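Local coordinates for DNA damage response protein Rtt109, putative (PDB 5ZB9), which probably transfers acetyl groups from acetyl-CoA to lysine side chains of histones, histone H3 among them, at residues S12-L17 with E467-T472. Sequence-based numbering, arbitrary orientation.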
ATOM      1  N   SER A  12      16.499  10.264   2.230  1.00 36.75           N
ATOM      2  CA  SER A  12      15.323  10.331   3.093  1.00 38.24           C
ATOM      3  C   SER A  12      15.440   9.311   4.206  1.00 33.60           C
ATOM      4  O   SER A  12      15.195   9.605   5.379  1.00 37.37           O
ATOM      5  CB  SER A  12      14.043  10.081   2.294  1.00 34.22           C
ATOM      6  OG  SER A  12      13.930  10.996   1.220  1.00 48.84           O
ATOM      7  N   LEU A  13      15.838   8.110   3.806  1.00 30.84           N
ATOM      8  CA  LEU A  13      15.965   6.971   4.696  1.00 32.12           C
ATOM      9  C   LEU A  13      17.061   7.192   5.729  1.00 30.39           C
ATOM     10  O   LEU A  13      16.932   6.781   6.883  1.00 35.41           O
ATOM     11  CB  LEU A  13      16.241   5.711   3.868  1.00 27.10           C
ATOM     12  CG  LEU A  13      16.248   4.350   4.550  1.00 34.31           C
ATOM     13  CD1 LEU A  13      14.927   4.099   5.246  1.00 28.84           C
ATOM     14  CD2 LEU A  13      16.510   3.278   3.510  1.00 29.04           C
ATOM     15  N   ALA A  14      18.137   7.843   5.304  1.00 29.08           N
ATOM     16  CA  ALA A  14      19.276   8.114   6.176  1.00 35.19           C
ATOM     17  C   ALA A  14      18.886   9.040   7.316  1.00 33.77           C
ATOM     18  O   ALA A  14      19.364   8.899   8.441  1.00 33.58           O
ATOM     19  CB  ALA A  14      20.422   8.718   5.382  1.00 33.15           C
ATOM     20  N   LYS A  15      18.006   9.986   7.014  1.00 33.78           N
ATOM     21  CA  LYS A  15      17.550  10.953   8.003  1.00 39.83           C
ATOM     22  C   LYS A  15      16.686  10.342   9.116  1.00 41.53           C
ATOM     23  O   LYS A  15      16.622  10.893  10.212  1.00 41.96           O
ATOM     24  CB  LYS A  15      16.763  12.070   7.324  1.00 34.72           C
ATOM     25  CG  LYS A  15      17.564  12.970   6.414  1.00 31.29           C
ATOM     26  CD  LYS A  15      16.726  14.196   6.087  1.00 37.77           C
ATOM     27  CE  LYS A  15      17.299  14.999   4.944  1.00 50.06           C
ATOM     28  NZ  LYS A  15      17.018  14.358   3.631  1.00 57.90           N
ATOM     29  N   VAL A  16      16.014   9.223   8.844  1.00 39.01           N
ATOM     30  CA  VAL A  16      15.128   8.637   9.852  1.00 35.00           C
ATOM     31  C   VAL A  16      15.774   7.472  10.596  1.00 32.08           C
ATOM     32  O   VAL A  16      15.369   7.148  11.711  1.00 36.65           O
ATOM     33  CB  VAL A  16      13.780   8.162   9.240  1.00 33.50           C
ATOM     34  CG1 VAL A  16      13.138   9.275   8.434  1.00 32.05           C
ATOM     35  CG2 VAL A  16      13.957   6.913   8.385  1.00 30.88           C
ATOM     36  N   LEU A  17      16.780   6.846   9.996  1.00 36.42           N
ATOM     37  CA  LEU A  17      17.437   5.710  10.650  1.00 36.45           C
ATOM     38  C   LEU A  17      18.346   6.196  11.765  1.00 34.27           C
ATOM     39  O   LEU A  17      18.964   7.249  11.652  1.00 39.48           O
ATOM     40  CB  LEU A  17      18.234   4.872   9.639  1.00 32.41           C
ATOM     41  CG  LEU A  17      17.412   4.068   8.625  1.00 38.94           C
ATOM     42  CD1 LEU A  17      18.309   3.359   7.636  1.00 32.48           C
ATOM     43  CD2 LEU A  17      16.515   3.065   9.334  1.00 36.70           C
ATOM     44  N   GLU A 467      23.740   5.238   5.665  1.00 29.74           N
ATOM     45  CA  GLU A 467      24.073   5.273   7.077  1.00 35.72           C
ATOM     46  C   GLU A 467      23.136   6.234   7.786  1.00 32.43           C
ATOM     47  O   GLU A 467      22.984   7.381   7.366  1.00 32.21           O
ATOM     48  CB  GLU A 467      25.528   5.680   7.287  1.00 40.24           C
ATOM     49  CG  GLU A 467      26.072   5.323   8.662  1.00 49.10           C
ATOM     50  CD  GLU A 467      27.486   5.841   8.885  1.00 62.81           C
ATOM     51  OE1 GLU A 467      27.948   5.832  10.049  1.00 64.30           O
ATOM     52  OE2 GLU A 467      28.132   6.260   7.897  1.00 63.41           O
ATOM     53  N   GLY A 468      22.497   5.751   8.849  1.00 34.32           N
ATOM     54  CA  GLY A 468      21.591   6.569   9.635  1.00 35.46           C
ATOM     55  C   GLY A 468      22.219   7.845  10.177  1.00 39.92           C
ATOM     56  O   GLY A 468      23.415   7.893  10.476  1.00 36.92           O
ATOM     57  N   ARG A 469      21.388   8.872  10.318  1.00 39.84           N
ATOM     58  CA  ARG A 469      21.814  10.202  10.733  1.00 40.11           C
ATOM     59  C   ARG A 469      20.976  10.723  11.896  1.00 44.95           C
ATOM     60  O   ARG A 469      21.313  11.730  12.515  1.00 48.28           O
ATOM     61  CB  ARG A 469      21.695  11.179   9.567  1.00 34.80           C
ATOM     62  CG  ARG A 469      22.987  11.599   8.942  1.00 40.73           C
ATOM     63  CD  ARG A 469      22.704  12.603   7.834  1.00 39.50           C
ATOM     64  NE  ARG A 469      22.579  11.956   6.533  1.00 33.43           N
ATOM     65  CZ  ARG A 469      21.967  12.502   5.491  1.00 35.24           C
ATOM     66  NH1 ARG A 469      21.410  13.697   5.608  1.00 36.86           N
ATOM     67  NH2 ARG A 469      21.908  11.849   4.337  1.00 39.93           N
ATOM     68  N   ASN A 470      19.859  10.052  12.159  1.00 47.86           N
ATOM     69  CA  ASN A 470      18.910  10.486  13.181  1.00 50.73           C
ATOM     70  C   ASN A 470      19.460  10.263  14.583  1.00 50.02           C
ATOM     71  O   ASN A 470      19.748   9.134  14.966  1.00 47.18           O
ATOM     72  CB  ASN A 470      17.580   9.751  13.006  1.00 48.46           C
ATOM     73  CG  ASN A 470      16.495  10.295  13.900  1.00 52.66           C
ATOM     74  OD1 ASN A 470      16.189   9.715  14.940  1.00 69.39           O
ATOM     75  ND2 ASN A 470      15.905  11.413  13.503  1.00 45.45           N
ATOM     76  N   ALA A 471      19.608  11.341  15.347  1.00 58.26           N
ATOM     77  CA  ALA A 471      20.281  11.257  16.642  1.00 64.32           C
ATOM     78  C   ALA A 471      19.305  11.343  17.811  1.00 63.64           C
ATOM     79  O   ALA A 471      19.696  11.190  18.967  1.00 71.30           O
ATOM     80  CB  ALA A 471      21.343  12.351  16.756  1.00 55.15           C
ATOM     81  N   THR A 472      18.034  11.576  17.507  1.00 64.24           N
ATOM     82  CA  THR A 472      17.021  11.733  18.544  1.00 61.57           C
ATOM     83  C   THR A 472      16.643  10.395  19.177  1.00 68.53           C
ATOM     84  O   THR A 472      15.924   9.593  18.581  1.00 72.16           O
ATOM     85  CB  THR A 472      15.756  12.397  17.982  1.00 63.12           C
ATOM     86  OG1 THR A 472      15.074  11.478  17.120  1.00 71.63           O
ATOM     87  CG2 THR A 472      16.119  13.657  17.199  1.00 54.98           C
TER
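The C-terminal end of the short N-terminal helix 9-16 is met here by the loop that follows strand 464-467. Backbone N-H groups of the loop reach Ala14 O in the last turn of the helix and Leu17 O just beyond it. Arg469 N bonds to Ala14 O at 2.8 Å. Asn470 N reaches Leu17 O at 3.0 Å. A weak bond from Arg469 N also goes to Leu17 O, which thus has two donors from the loop. Gly468 CA adds a C-H...O contact to Ala14 O, at 3.4 Å.

Asn470 CB lies 3.2 Å from Lys15 O. Its CG, anti to the backbone N (chi1 -172°), sits 3.7 Å from Lys15 O, and ND2 gives that oxygen a weak bond. Thr472 OG1 donates to Asn470 OD1. The Arg469 guanidinium brings NH2 to 3.6 Å from Ala14 CB. Lys15 and Arg469 run side by side, and both form salt bridges to Asp11, which probably eases the repulsion of their charges.

Gly468 and Val21, and Asn470 and Thr19, also share backbone hydrogen bonds, just past the antiparallel pairing of strands 464-467 and 22-35. The arrangement is a loop docked by backbone hydrogen bonds on a helix C-terminus, tying the N-terminal helix to the acetyltransferase sheet.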